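PDB 5M2A: beta subunit of photoactivated adenylyl cyclase from Beggiatoa sp. PS, which probably makes cyclic AMP from ATP under the control of blue light, which is sensed by a flavin-binding BLUF domain joined to an adenylyl cyclase domain. Local coordinates for residues 42-47 with 99-104; 12-17 with 48-53; 8-13 with 72-77. All coordinates share one frame; numbering follows the deposited sequence.

Contact 1: residues 42-47 with 99-104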
loop_
_atom_site.group_PDB
_atom_site.type_symbol
_atom_site.label_atom_id
_atom_site.label_comp_id
_atom_site.label_asym_id
_atom_site.label_seq_id
_atom_site.Cartn_x
_atom_site.Cartn_y
_atom_site.Cartn_z
ATOM N N VAL A 42 26.520 15.597 9.929
ATOM C CA VAL A 42 26.414 14.905 11.203
ATOM C C VAL A 42 26.025 13.463 10.949
ATOM O O VAL A 42 25.285 13.156 10.007
ATOM C CB VAL A 42 25.386 15.562 12.158
ATOM C CG1 VAL A 42 25.839 16.934 12.557
ATOM C CG2 VAL A 42 24.016 15.633 11.512
ATOM N N LEU A 43 26.527 12.571 11.793
ATOM C CA LEU A 43 26.182 11.155 11.754
ATOM C C LEU A 43 25.698 10.762 13.140
ATOM O O LEU A 43 26.463 10.832 14.106
ATOM C CB LEU A 43 27.380 10.299 11.331
ATOM C CG LEU A 43 27.185 8.782 11.361
ATOM C CD1 LEU A 43 26.112 8.368 10.355
ATOM C CD2 LEU A 43 28.512 8.074 11.086
ATOM N N LEU A 44 24.431 10.380 13.243
ATOM C CA LEU A 44 23.841 9.919 14.490
ATOM C C LEU A 44 23.527 8.433 14.382
ATOM O O LEU A 44 23.135 7.943 13.321
ATOM C CB LEU A 44 22.551 10.681 14.820
ATOM C CG LEU A 44 22.619 11.984 15.617
ATOM C CD1 LEU A 44 23.183 13.079 14.764
ATOM C CD2 LEU A 44 21.237 12.366 16.117
ATOM N N TYR A 45 23.698 7.709 15.483
ATOM C CA TYR A 45 23.218 6.336 15.491
ATOM C C TYR A 45 22.457 6.052 16.776
ATOM O O TYR A 45 22.759 6.600 17.840
ATOM C CB TYR A 45 24.335 5.304 15.256
ATOM C CG TYR A 45 25.518 5.345 16.183
ATOM C CD1 TYR A 45 26.500 6.319 16.046
ATOM C CD2 TYR A 45 25.692 4.369 17.152
ATOM C CE1 TYR A 45 27.599 6.341 16.874
ATOM C CE2 TYR A 45 26.789 4.381 17.987
ATOM C CZ TYR A 45 27.743 5.369 17.840
ATOM O OH TYR A 45 28.841 5.383 18.668
ATOM N N LEU A 46 21.441 5.201 16.642
ATOM C CA LEU A 46 20.496 4.944 17.722
ATOM C C LEU A 46 19.841 3.602 17.449
ATOM O O LEU A 46 19.145 3.460 16.439
ATOM C CB LEU A 46 19.441 6.056 17.804
ATOM C CG LEU A 46 18.435 5.970 18.956
ATOM C CD1 LEU A 46 19.147 6.059 20.301
ATOM C CD2 LEU A 46 17.393 7.058 18.828
ATOM N N GLN A 47 20.077 2.628 18.326
ATOM C CA GLN A 47 19.391 1.335 18.283
ATOM C C GLN A 47 19.461 0.714 16.887
ATOM O O GLN A 47 18.446 0.456 16.233
ATOM C CB GLN A 47 17.937 1.485 18.739
ATOM C CG GLN A 47 17.781 2.179 20.078
ATOM C CD GLN A 47 18.319 1.352 21.217
ATOM O OE1 GLN A 47 17.919 0.202 21.401
ATOM N NE2 GLN A 47 19.242 1.926 21.985
ATOM N N ILE A 99 27.526 11.436 16.580
ATOM C CA ILE A 99 26.801 11.509 17.841
ATOM C C ILE A 99 26.239 10.125 18.134
ATOM O O ILE A 99 25.411 9.614 17.370
ATOM C CB ILE A 99 25.679 12.556 17.786
ATOM C CG1 ILE A 99 26.255 13.934 17.445
ATOM C CG2 ILE A 99 24.941 12.604 19.111
ATOM C CD1 ILE A 99 25.208 15.009 17.286
ATOM N N ASN A 100 26.691 9.519 19.231
ATOM C CA ASN A 100 26.146 8.242 19.690
ATOM C C ASN A 100 24.973 8.536 20.613
ATOM O O ASN A 100 25.151 8.748 21.817
ATOM C CB ASN A 100 27.207 7.412 20.403
ATOM C CG ASN A 100 26.679 6.065 20.847
ATOM O OD1 ASN A 100 25.521 5.728 20.594
ATOM N ND2 ASN A 100 27.530 5.275 21.490
ATOM N N LEU A 101 23.763 8.534 20.052
ATOM C CA LEU A 101 22.590 8.863 20.847
ATOM C C LEU A 101 22.276 7.800 21.894
ATOM O O LEU A 101 21.582 8.105 22.868
ATOM C CB LEU A 101 21.385 9.084 19.930
ATOM C CG LEU A 101 20.479 10.250 20.347
ATOM C CD1 LEU A 101 21.278 11.535 20.438
ATOM C CD2 LEU A 101 19.307 10.422 19.388
ATOM N N ASN A 102 22.777 6.571 21.729
ATOM C CA ASN A 102 22.573 5.553 22.756
ATOM C C ASN A 102 23.213 5.964 24.076
ATOM O O ASN A 102 22.648 5.727 25.149
ATOM C CB ASN A 102 23.141 4.200 22.313
ATOM C CG ASN A 102 22.602 3.737 20.978
ATOM O OD1 ASN A 102 21.404 3.475 20.824
ATOM N ND2 ASN A 102 23.495 3.604 20.004
ATOM N N GLU A 103 24.397 6.576 24.019
ATOM C CA GLU A 103 25.141 6.914 25.227
ATOM C C GLU A 103 24.634 8.170 25.920
ATOM O O GLU A 103 25.083 8.462 27.032
ATOM C CB GLU A 103 26.632 7.086 24.915
ATOM C CG GLU A 103 27.354 5.794 24.575
ATOM C CD GLU A 103 27.170 4.712 25.626
ATOM O OE1 GLU A 103 27.211 5.029 26.835
ATOM O OE2 GLU A 103 26.980 3.539 25.238
ATOM N N ASN A 104 23.725 8.920 25.307
ATOM C CA ASN A 104 23.212 10.129 25.936
ATOM C C ASN A 104 22.142 9.748 26.951
ATOM O O ASN A 104 21.084 9.226 26.585
ATOM C CB ASN A 104 22.657 11.091 24.891
ATOM C CG ASN A 104 22.460 12.491 25.439
ATOM O OD1 ASN A 104 22.161 12.672 26.619
ATOM N ND2 ASN A 104 22.622 13.490 24.581
#
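N102 turns its side-chain amide back onto Q47: OD1 accepts the backbone N-H of Q47 at 3.0 Å, in the carbonyl plane on a lone pair, and a weak bond from Q47 NE2 at 2.9 Å. The other half of this amide is used too, N102 ND2 donating to N100 OD1 at 3.0 Å. N100 OD1 also receives a weak bond from N102 N, as in an Asx turn. I99 spends both backbone groups on the parallel strand 40-46, its N-H on L43 O at 2.8 Å and its O on Y45 N; L101 N then reaches Y45 O at 3.1 Å. With CG anti to its backbone N (chi1 -178°), N100 puts CG beside the Y45 ring, and its CA lies 3.6 Å above the ring in a CH-pi contact. Y45 OH is close to N100 ND2 but badly angled for a hydrogen bond. On the other face L44 CD1 lies 3.8 Å from I99 CD1, and I112 of the second subunit packs on L44. Beyond strand 97-100, L101 N and then N102 OD1 thus continue the bonding to residues 45-47, N100 OD1 holding the N102 amide in place, while the leucine-isoleucine face stays apolar at the subunit interface.

Contact 2: residues 12-17 with 48-53. With FMN (flavin mononucleotide), chain F.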
loop_
_atom_site.group_PDB
_atom_site.type_symbol
_atom_site.label_atom_id
_atom_site.label_comp_id
_atom_site.label_asym_id
_atom_site.label_seq_id
_atom_site.Cartn_x
_atom_site.Cartn_y
_atom_site.Cartn_z
ATOM N N SER A 12 19.614 4.421 7.624
ATOM C CA SER A 12 20.098 3.108 7.230
ATOM C C SER A 12 20.077 2.182 8.433
ATOM O O SER A 12 19.991 2.618 9.584
ATOM C CB SER A 12 21.506 3.188 6.637
ATOM O OG SER A 12 22.454 3.459 7.650
ATOM N N LYS A 13 20.151 0.888 8.142
ATOM C CA LYS A 13 20.275 -0.153 9.151
ATOM C C LYS A 13 21.735 -0.551 9.280
ATOM O O LYS A 13 22.376 -0.898 8.285
ATOM C CB LYS A 13 19.430 -1.376 8.785
ATOM C CG LYS A 13 19.453 -2.475 9.828
ATOM C CD LYS A 13 18.552 -3.639 9.421
ATOM C CE LYS A 13 18.587 -4.754 10.446
ATOM N NZ LYS A 13 17.712 -5.905 10.068
ATOM N N ILE A 14 22.253 -0.498 10.503
ATOM C CA ILE A 14 23.625 -0.916 10.757
ATOM C C ILE A 14 23.742 -2.415 10.521
ATOM O O ILE A 14 22.971 -3.208 11.076
ATOM C CB ILE A 14 24.040 -0.540 12.185
ATOM C CG1 ILE A 14 23.745 0.940 12.442
ATOM C CG2 ILE A 14 25.501 -0.869 12.415
ATOM C CD1 ILE A 14 24.018 1.383 13.866
ATOM N N SER A 15 24.712 -2.811 9.696
ATOM C CA SER A 15 24.913 -4.221 9.375
ATOM C C SER A 15 25.451 -4.965 10.591
ATOM O O SER A 15 26.537 -4.649 11.087
ATOM C CB SER A 15 25.876 -4.367 8.200
ATOM O OG SER A 15 25.330 -3.824 7.012
ATOM N N GLY A 16 24.700 -5.959 11.060
ATOM C CA GLY A 16 25.096 -6.731 12.222
ATOM C C GLY A 16 25.290 -5.848 13.440
ATOM O O GLY A 16 24.658 -4.797 13.594
ATOM N N HIS A 17 26.183 -6.281 14.325
ATOM C CA HIS A 17 26.587 -5.485 15.475
ATOM C C HIS A 17 27.915 -4.813 15.149
ATOM O O HIS A 17 28.902 -5.492 14.845
ATOM C CB HIS A 17 26.709 -6.342 16.735
ATOM C CG HIS A 17 26.921 -5.544 17.985
ATOM N ND1 HIS A 17 28.111 -4.910 18.272
ATOM C CD2 HIS A 17 26.092 -5.272 19.021
ATOM C CE1 HIS A 17 28.007 -4.285 19.432
ATOM N NE2 HIS A 17 26.792 -4.489 19.907
ATOM N N GLY A 48 20.689 0.493 16.431
ATOM C CA GLY A 48 20.902 -0.191 15.174
ATOM C C GLY A 48 20.532 0.592 13.938
ATOM O O GLY A 48 20.415 0.004 12.860
ATOM N N LEU A 49 20.341 1.905 14.055
ATOM C CA LEU A 49 20.026 2.745 12.910
ATOM C C LEU A 49 21.052 3.864 12.795
ATOM O O LEU A 49 21.514 4.396 13.805
ATOM C CB LEU A 49 18.614 3.328 13.028
ATOM C CG LEU A 49 17.494 2.282 12.964
ATOM C CD1 LEU A 49 16.127 2.929 13.073
ATOM C CD2 LEU A 49 17.601 1.458 11.692
ATOM N N PHE A 50 21.421 4.191 11.560
ATOM C CA PHE A 50 22.243 5.354 11.250
ATOM C C PHE A 50 21.351 6.465 10.708
ATOM O O PHE A 50 20.395 6.204 9.974
ATOM C CB PHE A 50 23.312 5.023 10.204
ATOM C CG PHE A 50 24.535 4.338 10.747
ATOM C CD1 PHE A 50 25.152 4.783 11.899
ATOM C CD2 PHE A 50 25.088 3.253 10.074
ATOM C CE1 PHE A 50 26.289 4.157 12.384
ATOM C CE2 PHE A 50 26.226 2.624 10.553
ATOM C CZ PHE A 50 26.825 3.076 11.710
ATOM N N PHE A 51 21.672 7.702 11.076
ATOM C CA PHE A 51 21.074 8.895 10.490
ATOM C C PHE A 51 22.232 9.754 10.023
ATOM O O PHE A 51 23.147 10.008 10.805
ATOM C CB PHE A 51 20.233 9.696 11.506
ATOM C CG PHE A 51 19.229 8.877 12.273
ATOM C CD1 PHE A 51 19.642 7.944 13.212
ATOM C CD2 PHE A 51 17.874 9.074 12.093
ATOM C CE1 PHE A 51 18.714 7.196 13.927
ATOM C CE2 PHE A 51 16.954 8.322 12.815
ATOM C CZ PHE A 51 17.380 7.390 13.731
ATOM N N GLN A 52 22.216 10.204 8.775
ATOM C CA GLN A 52 23.299 11.083 8.362
ATOM C C GLN A 52 22.778 12.241 7.529
ATOM O O GLN A 52 21.898 12.074 6.685
ATOM C CB GLN A 52 24.398 10.334 7.592
ATOM C CG GLN A 52 25.709 11.163 7.492
ATOM C CD GLN A 52 26.874 10.379 6.920
ATOM O OE1 GLN A 52 26.687 9.413 6.176
ATOM N NE2 GLN A 52 28.089 10.792 7.263
ATOM N N ILE A 53 23.353 13.416 7.776
ATOM C CA ILE A 53 23.116 14.617 6.991
ATOM C C ILE A 53 24.440 14.992 6.345
ATOM O O ILE A 53 25.460 15.080 7.034
ATOM C CB ILE A 53 22.590 15.770 7.867
ATOM C CG1 ILE A 53 21.354 15.330 8.657
ATOM C CG2 ILE A 53 22.276 16.990 7.006
ATOM C CD1 ILE A 53 20.841 16.376 9.652
HETATM N N1 FMN F . 33.028 8.455 4.138
HETATM C C2 FMN F . 33.296 9.794 3.933
HETATM O O2 FMN F . 34.291 10.132 3.300
HETATM N N3 FMN F . 32.444 10.763 4.423
HETATM C C4 FMN F . 31.318 10.390 5.128
HETATM O O4 FMN F . 30.555 11.248 5.572
HETATM C C4A FMN F . 31.045 9.049 5.338
HETATM N N5 FMN F . 29.921 8.697 6.046
HETATM C C5A FMN F . 29.639 7.374 6.260
HETATM C C6 FMN F . 28.501 7.035 6.973
HETATM C C7 FMN F . 28.201 5.701 7.199
HETATM C C7M FMN F . 26.965 5.361 7.976
HETATM C C8 FMN F . 29.045 4.706 6.711
HETATM C C8M FMN F . 28.733 3.261 6.948
HETATM C C9 FMN F . 30.188 5.048 5.993
HETATM C C9A FMN F . 30.486 6.386 5.765
HETATM N N10 FMN F . 31.616 6.733 5.052
HETATM C C10 FMN F . 31.902 8.070 4.841
HETATM C "C1'" FMN F . 32.527 5.646 4.548
HETATM C "C2'" FMN F . 32.574 5.515 3.031
HETATM O "O2'" FMN F . 31.559 4.635 2.610
HETATM C "C3'" FMN F . 33.932 4.952 2.633
HETATM O "O3'" FMN F . 34.214 3.828 3.441
HETATM C "C4'" FMN F . 35.021 6.001 2.831
HETATM O "O4'" FMN F . 34.725 7.139 2.054
HETATM C "C5'" FMN F . 36.390 5.467 2.427
HETATM O "O5'" FMN F . 36.351 5.103 1.065
HETATM P P FMN F . 37.701 4.739 0.273
HETATM O O1P FMN F . 38.380 6.032 -0.112
HETATM O O2P FMN F . 38.609 3.931 1.174
HETATM O O3P FMN F . 37.351 3.942 -0.964
#
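F50 lays its phenyl ring between I14 and the flavin. I14 CG1 stands over the centre of one face, 3.5 Å above the plane in a CH-pi contact, and the I14 side chain crosses F50 at about a right angle. The flavin methyl C7M sits over the opposite face, displaced toward the rim, with F50 CD2 3.5 Å from C7M. S12 OG lies in the ring plane at its edge and approaches F50 CB to 3.1 Å; its polar partner is H74. With CG1 anti to its carbonyl carbon (chi1 -52°), I14 brings CG1 over the ring, and its CD1 also rests against the backbone of G48 and L49. An alanine in place of F50 would probably open a gap between I14 CG1 and C7M, leaving this methyl end of the flavin less firmly fixed. Beneath the side chains, S12 and F50 form an antiparallel hydrogen-bonded pair, with F50 N 2.9 Å from S12 O, and I14 N adds a bond to G48 O at 3.0 Å. Two residues beyond F50, on the same face, Q52 NE2 donates to flavin N5 at 3.0 Å and more weakly to O4. A central antiparallel strand pair that carries the flavin-facing glutamine next to the isoalloxazine is typical of the ferredoxin-like BLUF photoreceptor fold.

Contact 3: residues 8-13 with 72-77. With FMN (flavin mononucleotide), chain F.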
loop_
_atom_site.group_PDB
_atom_site.type_symbol
_atom_site.label_atom_id
_atom_site.label_comp_id
_atom_site.label_asym_id
_atom_site.label_seq_id
_atom_site.Cartn_x
_atom_site.Cartn_y
_atom_site.Cartn_z
ATOM N N LEU A 8 21.599 16.413 1.765
ATOM C CA LEU A 8 20.794 15.205 1.767
ATOM C C LEU A 8 20.775 14.588 3.159
ATOM O O LEU A 8 21.709 14.736 3.950
ATOM C CB LEU A 8 21.296 14.189 0.729
ATOM C CG LEU A 8 22.674 13.525 0.799
ATOM C CD1 LEU A 8 22.689 12.352 1.773
ATOM C CD2 LEU A 8 23.091 13.058 -0.589
ATOM N N VAL A 9 19.689 13.879 3.449
ATOM C CA VAL A 9 19.530 13.191 4.718
ATOM C C VAL A 9 19.060 11.787 4.402
ATOM O O VAL A 9 18.200 11.607 3.534
ATOM C CB VAL A 9 18.523 13.903 5.640
ATOM C CG1 VAL A 9 18.470 13.222 7.001
ATOM C CG2 VAL A 9 18.873 15.376 5.789
ATOM N N TYR A 10 19.640 10.798 5.074
ATOM C CA TYR A 10 19.257 9.416 4.846
ATOM C C TYR A 10 19.279 8.664 6.163
ATOM O O TYR A 10 19.908 9.083 7.138
ATOM C CB TYR A 10 20.173 8.724 3.812
ATOM C CG TYR A 10 21.553 8.358 4.309
ATOM C CD1 TYR A 10 21.773 7.189 5.032
ATOM C CD2 TYR A 10 22.643 9.177 4.044
ATOM C CE1 TYR A 10 23.038 6.856 5.491
ATOM C CE2 TYR A 10 23.908 8.850 4.495
ATOM C CZ TYR A 10 24.102 7.690 5.219
ATOM O OH TYR A 10 25.361 7.359 5.673
ATOM N N ILE A 11 18.575 7.535 6.173
ATOM C CA ILE A 11 18.626 6.590 7.275
ATOM C C ILE A 11 19.070 5.238 6.731
ATOM O O ILE A 11 18.931 4.934 5.541
ATOM C CB ILE A 11 17.275 6.467 7.994
ATOM C CG1 ILE A 11 16.187 6.088 6.995
ATOM C CG2 ILE A 11 16.929 7.767 8.672
ATOM C CD1 ILE A 11 14.823 5.965 7.624
ATOM N N SER A 12 19.614 4.421 7.624
ATOM C CA SER A 12 20.098 3.108 7.230
ATOM C C SER A 12 20.077 2.182 8.433
ATOM O O SER A 12 19.991 2.618 9.584
ATOM C CB SER A 12 21.506 3.188 6.637
ATOM O OG SER A 12 22.454 3.459 7.650
ATOM N N LYS A 13 20.151 0.888 8.142
ATOM C CA LYS A 13 20.275 -0.153 9.151
ATOM C C LYS A 13 21.735 -0.551 9.280
ATOM O O LYS A 13 22.376 -0.898 8.285
ATOM C CB LYS A 13 19.430 -1.376 8.785
ATOM C CG LYS A 13 19.453 -2.475 9.828
ATOM C CD LYS A 13 18.552 -3.639 9.421
ATOM C CE LYS A 13 18.587 -4.754 10.446
ATOM N NZ LYS A 13 17.712 -5.905 10.068
ATOM N N ASP A 72 29.775 -1.683 3.173
ATOM C CA ASP A 72 29.360 -2.961 3.740
ATOM C C ASP A 72 28.753 -2.832 5.131
ATOM O O ASP A 72 28.117 -3.779 5.601
ATOM C CB ASP A 72 30.553 -3.917 3.822
ATOM C CG ASP A 72 30.818 -4.643 2.519
ATOM O OD1 ASP A 72 30.235 -5.730 2.319
ATOM O OD2 ASP A 72 31.614 -4.136 1.702
ATOM N N ARG A 73 28.946 -1.704 5.805
ATOM C CA ARG A 73 28.614 -1.595 7.219
ATOM C C ARG A 73 27.172 -1.178 7.473
ATOM O O ARG A 73 26.764 -1.096 8.636
ATOM C CB ARG A 73 29.579 -0.617 7.902
ATOM C CG ARG A 73 30.989 -1.180 8.061
ATOM C CD ARG A 73 32.012 -0.104 8.428
ATOM N NE ARG A 73 32.365 0.725 7.278
ATOM C CZ ARG A 73 33.408 1.550 7.239
ATOM N NH1 ARG A 73 34.209 1.657 8.290
ATOM N NH2 ARG A 73 33.655 2.262 6.146
ATOM N N HIS A 74 26.386 -0.929 6.430
ATOM C CA HIS A 74 24.975 -0.645 6.637
ATOM C C HIS A 74 24.182 -1.098 5.418
ATOM O O HIS A 74 24.741 -1.398 4.359
ATOM C CB HIS A 74 24.736 0.842 6.960
ATOM C CG HIS A 74 25.137 1.784 5.867
ATOM N ND1 HIS A 74 24.683 3.084 5.811
ATOM C CD2 HIS A 74 25.945 1.623 4.792
ATOM C CE1 HIS A 74 25.192 3.683 4.751
ATOM N NE2 HIS A 74 25.963 2.819 4.115
ATOM N N THR A 75 22.864 -1.172 5.593
ATOM C CA THR A 75 21.974 -1.726 4.585
ATOM C C THR A 75 20.616 -1.052 4.726
ATOM O O THR A 75 20.399 -0.247 5.634
ATOM C CB THR A 75 21.861 -3.248 4.727
ATOM O OG1 THR A 75 21.153 -3.784 3.600
ATOM C CG2 THR A 75 21.112 -3.603 6.003
ATOM N N ASN A 76 19.692 -1.401 3.826
ATOM C CA ASN A 76 18.360 -0.790 3.778
ATOM C C ASN A 76 18.466 0.732 3.843
ATOM O O ASN A 76 17.874 1.397 4.698
ATOM C CB ASN A 76 17.459 -1.331 4.890
ATOM C CG ASN A 76 15.988 -0.995 4.671
ATOM O OD1 ASN A 76 15.189 -0.962 5.612
ATOM N ND2 ASN A 76 15.626 -0.732 3.420
ATOM N N ILE A 77 19.241 1.285 2.920
ATOM C CA ILE A 77 19.491 2.722 2.901
ATOM C C ILE A 77 18.340 3.430 2.201
ATOM O O ILE A 77 17.957 3.070 1.082
ATOM C CB ILE A 77 20.831 3.025 2.216
ATOM C CG1 ILE A 77 21.967 2.299 2.943
ATOM C CG2 ILE A 77 21.068 4.532 2.167
ATOM C CD1 ILE A 77 23.250 2.220 2.139
HETATM N N1 FMN F . 33.028 8.455 4.138
HETATM C C2 FMN F . 33.296 9.794 3.933
HETATM O O2 FMN F . 34.291 10.132 3.300
HETATM N N3 FMN F . 32.444 10.763 4.423
HETATM C C4 FMN F . 31.318 10.390 5.128
HETATM O O4 FMN F . 30.555 11.248 5.572
HETATM C C4A FMN F . 31.045 9.049 5.338
HETATM N N5 FMN F . 29.921 8.697 6.046
HETATM C C5A FMN F . 29.639 7.374 6.260
HETATM C C6 FMN F . 28.501 7.035 6.973
HETATM C C7 FMN F . 28.201 5.701 7.199
HETATM C C7M FMN F . 26.965 5.361 7.976
HETATM C C8 FMN F . 29.045 4.706 6.711
HETATM C C8M FMN F . 28.733 3.261 6.948
HETATM C C9 FMN F . 30.188 5.048 5.993
HETATM C C9A FMN F . 30.486 6.386 5.765
HETATM N N10 FMN F . 31.616 6.733 5.052
HETATM C C10 FMN F . 31.902 8.070 4.841
HETATM C "C1'" FMN F . 32.527 5.646 4.548
HETATM C "C2'" FMN F . 32.574 5.515 3.031
HETATM O "O2'" FMN F . 31.559 4.635 2.610
HETATM C "C3'" FMN F . 33.932 4.952 2.633
HETATM O "O3'" FMN F . 34.214 3.828 3.441
HETATM C "C4'" FMN F . 35.021 6.001 2.831
HETATM O "O4'" FMN F . 34.725 7.139 2.054
HETATM C "C5'" FMN F . 36.390 5.467 2.427
HETATM O "O5'" FMN F . 36.351 5.103 1.065
HETATM P P FMN F . 37.701 4.739 0.273
HETATM O O1P FMN F . 38.380 6.032 -0.112
HETATM O O2P FMN F . 38.609 3.931 1.174
HETATM O O3P FMN F . 37.351 3.942 -0.964
#
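S12 and H74 each place the first atom beyond CB between the backbone N and the carbonyl carbon (chi1 72° and 62°), and this crowded position turns the two side chains onto each other. S12 OG comes in the plane of the imidazole, at its edge, and shares a hydrogen bond with H74 ND1 at 2.9 Å. The far nitrogen, H74 NE2, bonds to I68 O of helix 58-69, which leaves the ring gripped at both nitrogens and its rotation fixed. Its faces are occupied too: the flavin methyl C8M stands 3.8 Å above the centre of the H74 ring, and I77 CD1 lies over the opposite face toward the rim. Y10 crosses H74 at about a right angle, with Y10 CE1 3.9 Å from H74 CE1 and the ring planes 62° apart. Y10 OH reaches past the imidazole to within 3.4 Å of flavin C6, while its hydrogen bond goes to Q52. R73, in a salt bridge with D71, brings NH2 to 3.2 Å from the ribityl O3' of the flavin. K13 and T75 join the strands as an antiparallel hydrogen-bonded pair, K13 N to T75 O at 2.8 Å and T75 N to K13 O at 2.7 Å. Held by polar bonds at both nitrogens and by carbon at its faces, the imidazole probably offers a fixed flat surface to the C8M methyl.

In the fold
All three contacts belong to the one mixed sheet of the BLUF domain, and the centres of contacts 1 and 2 lie about 10 Å apart, those of 2 and 3 about 6 Å. Strand 49-55 separates strand 40-46 of contact 1 from strand 5-14, which contacts 2 and 3 share. Contact 1 is tied to contact 2 by backbone pairing, F51 N lying 2.7 Å from L44 O. Contacts 2 and 3 are joined through Q52 and Y10 beside the flavin and by S15 N, 2.9 Å from R73 O. The L43 side chain of contact 1 comes within about 4 Å of the flavin (nearest atoms). The magnesium ion is held elsewhere, by the cyclase-domain residues D160, I161 and D204.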